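Local coordinates for 2-dehydropantoate 2-reductase (Bacillus subtilis, PDB 3EGO), which probably catalyses the NADPH-dependent reduction of ketopantoate to pantoic acid, the second step on the route from 3-methyl-2-oxobutanoate to pantoate, at residues A[188-193]-A[247-252]. Residues are numbered along the deposited sequence; the frame is centred on the assembly and turned at random.
Sequences INPLTA and SSMLVD
T192 and S247 join the two helices hydroxyl to hydroxyl: T192 OG1 and S247 OG are hydrogen-bonded at 2.6 Å, and either could be the donor. S247 is also the N-cap of helix 248-255, its OG accepting from L250 N at 3.1 Å with an N-H...O angle of 160°. The T192 hydroxyl sits between its own backbone N and carbonyl carbon, where the carbonyl oxygens of I188 and N189 also compete for its proton, and the geometry leaves the choice open. An alanine in place of S247 would probably leave L250 N without its cap and T192 OG1 without its mate across the interface.

Van der Waals packing flanks this polar link. M249, with CG anti to the backbone N (chi1 -174°), packs against N189, P190 and A193 of helix 174-195. Its CG is 3.8 Å from A193 CB, SD reaches the backbone of P190, and CE turns back toward N189 CB. Both L250 methyls lie against the carbonyl oxygen of T192, CD2 standing 3.5 Å from T192 O, while A193 CA and L250 CA approach to 3.9 Å.

N189 and S248 probably both bind substrate, judging from related enzymes. Their side chains lie near each other without a hydrogen bond, N189 ND2 being 3.5 Å from S248 OG at a poor angle.

The short axes cross at -38°, bringing the start of helix 248-255 against the C-terminal part of helix 174-195 in the all-helical C-terminal domain. N199, probably another substrate-binding residue, touches T192 and S247, while helix 280-291 meets P190 and A193 through L285 and I289.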
loop_
_atom_site.group_PDB
_atom_site.type_symbol
_atom_site.label_atom_id
_atom_site.label_comp_id
_atom_site.label_asym_id
_atom_site.label_seq_id
_atom_site.Cartn_x
_atom_site.Cartn_y
_atom_site.Cartn_z
ATOM N N ILE A 188 -10.924 -9.469 1.963
ATOM C CA ILE A 188 -11.367 -8.301 1.221
ATOM C C ILE A 188 -10.763 -6.998 1.725
ATOM O O ILE A 188 -10.352 -6.160 0.929
ATOM C CB ILE A 188 -12.904 -8.121 1.246
ATOM C CG1 ILE A 188 -13.613 -9.291 0.535
ATOM C CG2 ILE A 188 -13.286 -6.789 0.565
ATOM C CD1 ILE A 188 -15.201 -9.262 0.701
ATOM N N ASN A 189 -10.740 -6.810 3.041
ATOM C CA ASN A 189 -10.420 -5.481 3.631
ATOM C C ASN A 189 -8.988 -4.917 3.462
ATOM O O ASN A 189 -8.800 -3.760 3.051
ATOM C CB ASN A 189 -10.829 -5.474 5.106
ATOM C CG ASN A 189 -12.372 -5.448 5.299
ATOM O OD1 ASN A 189 -13.132 -5.676 4.360
ATOM N ND2 ASN A 189 -12.812 -5.188 6.519
ATOM N N PRO A 190 -7.970 -5.708 3.851
ATOM C CA PRO A 190 -6.595 -5.291 3.646
ATOM C C PRO A 190 -6.302 -5.046 2.184
ATOM O O PRO A 190 -5.603 -4.085 1.872
ATOM C CB PRO A 190 -5.777 -6.511 4.136
ATOM C CG PRO A 190 -6.700 -7.287 5.051
ATOM C CD PRO A 190 -8.095 -6.999 4.567
ATOM N N LEU A 191 -6.825 -5.898 1.287
ATOM C CA LEU A 191 -6.522 -5.761 -0.128
ATOM C C LEU A 191 -7.090 -4.510 -0.730
ATOM O O LEU A 191 -6.410 -3.833 -1.511
ATOM C CB LEU A 191 -7.033 -6.949 -0.956
ATOM C CG LEU A 191 -6.047 -8.068 -1.240
ATOM C CD1 LEU A 191 -5.707 -8.798 0.032
ATOM C CD2 LEU A 191 -6.640 -9.045 -2.247
ATOM N N THR A 192 -8.352 -4.218 -0.408
ATOM C CA THR A 192 -8.994 -2.999 -0.885
ATOM C C THR A 192 -8.337 -1.742 -0.321
ATOM O O THR A 192 -8.227 -0.719 -1.002
ATOM C CB THR A 192 -10.518 -2.954 -0.588
ATOM O OG1 THR A 192 -10.746 -3.106 0.799
ATOM C CG2 THR A 192 -11.272 -4.037 -1.352
ATOM N N ALA A 193 -7.899 -1.822 0.923
ATOM C CA ALA A 193 -7.234 -0.715 1.552
ATOM C C ALA A 193 -5.951 -0.404 0.810
ATOM O O ALA A 193 -5.617 0.754 0.649
ATOM C CB ALA A 193 -6.922 -1.014 2.980
ATOM N N SER A 247 -14.603 -0.807 1.289
ATOM C CA SER A 247 -14.588 -1.614 2.502
ATOM C C SER A 247 -14.337 -0.662 3.655
ATOM O O SER A 247 -13.796 0.410 3.456
ATOM C CB SER A 247 -13.471 -2.651 2.438
ATOM O OG SER A 247 -12.234 -1.975 2.565
ATOM N N SER A 248 -14.682 -1.067 4.871
ATOM C CA SER A 248 -14.427 -0.243 6.052
ATOM C C SER A 248 -12.946 0.086 6.280
ATOM O O SER A 248 -12.618 1.123 6.867
ATOM C CB SER A 248 -14.948 -0.948 7.291
ATOM O OG SER A 248 -14.259 -2.173 7.489
ATOM N N MET A 249 -12.052 -0.816 5.853
ATOM C CA MET A 249 -10.617 -0.595 6.053
ATOM C C MET A 249 -10.094 0.412 5.036
ATOM O O MET A 249 -9.224 1.215 5.353
ATOM C CB MET A 249 -9.825 -1.928 6.011
ATOM C CG MET A 249 -8.324 -1.821 6.364
ATOM S SD MET A 249 -7.482 -3.430 6.819
ATOM C CE MET A 249 -8.466 -3.911 8.202
ATOM N N LEU A 250 -10.620 0.369 3.823
ATOM C CA LEU A 250 -10.257 1.333 2.802
ATOM C C LEU A 250 -10.651 2.730 3.285
ATOM O O LEU A 250 -9.862 3.673 3.246
ATOM C CB LEU A 250 -10.953 1.004 1.488
ATOM C CG LEU A 250 -10.745 1.974 0.316
ATOM C CD1 LEU A 250 -9.283 2.513 0.264
ATOM C CD2 LEU A 250 -11.136 1.308 -1.006
ATOM N N VAL A 251 -11.864 2.835 3.802
ATOM C CA VAL A 251 -12.357 4.087 4.402
ATOM C C VAL A 251 -11.476 4.615 5.553
ATOM O O VAL A 251 -11.109 5.797 5.584
ATOM C CB VAL A 251 -13.835 3.901 4.846
ATOM C CG1 VAL A 251 -14.265 5.008 5.794
ATOM C CG2 VAL A 251 -14.714 3.840 3.613
ATOM N N ASP A 252 -11.130 3.752 6.492
ATOM C CA ASP A 252 -10.239 4.114 7.572
ATOM C C ASP A 252 -8.892 4.642 7.057
ATOM O O ASP A 252 -8.434 5.690 7.464
ATOM C CB ASP A 252 -10.015 2.919 8.477
ATOM C CG ASP A 252 -11.191 2.655 9.410
ATOM O OD1 ASP A 252 -12.099 3.522 9.453
ATOM O OD2 ASP A 252 -11.182 1.600 10.111
#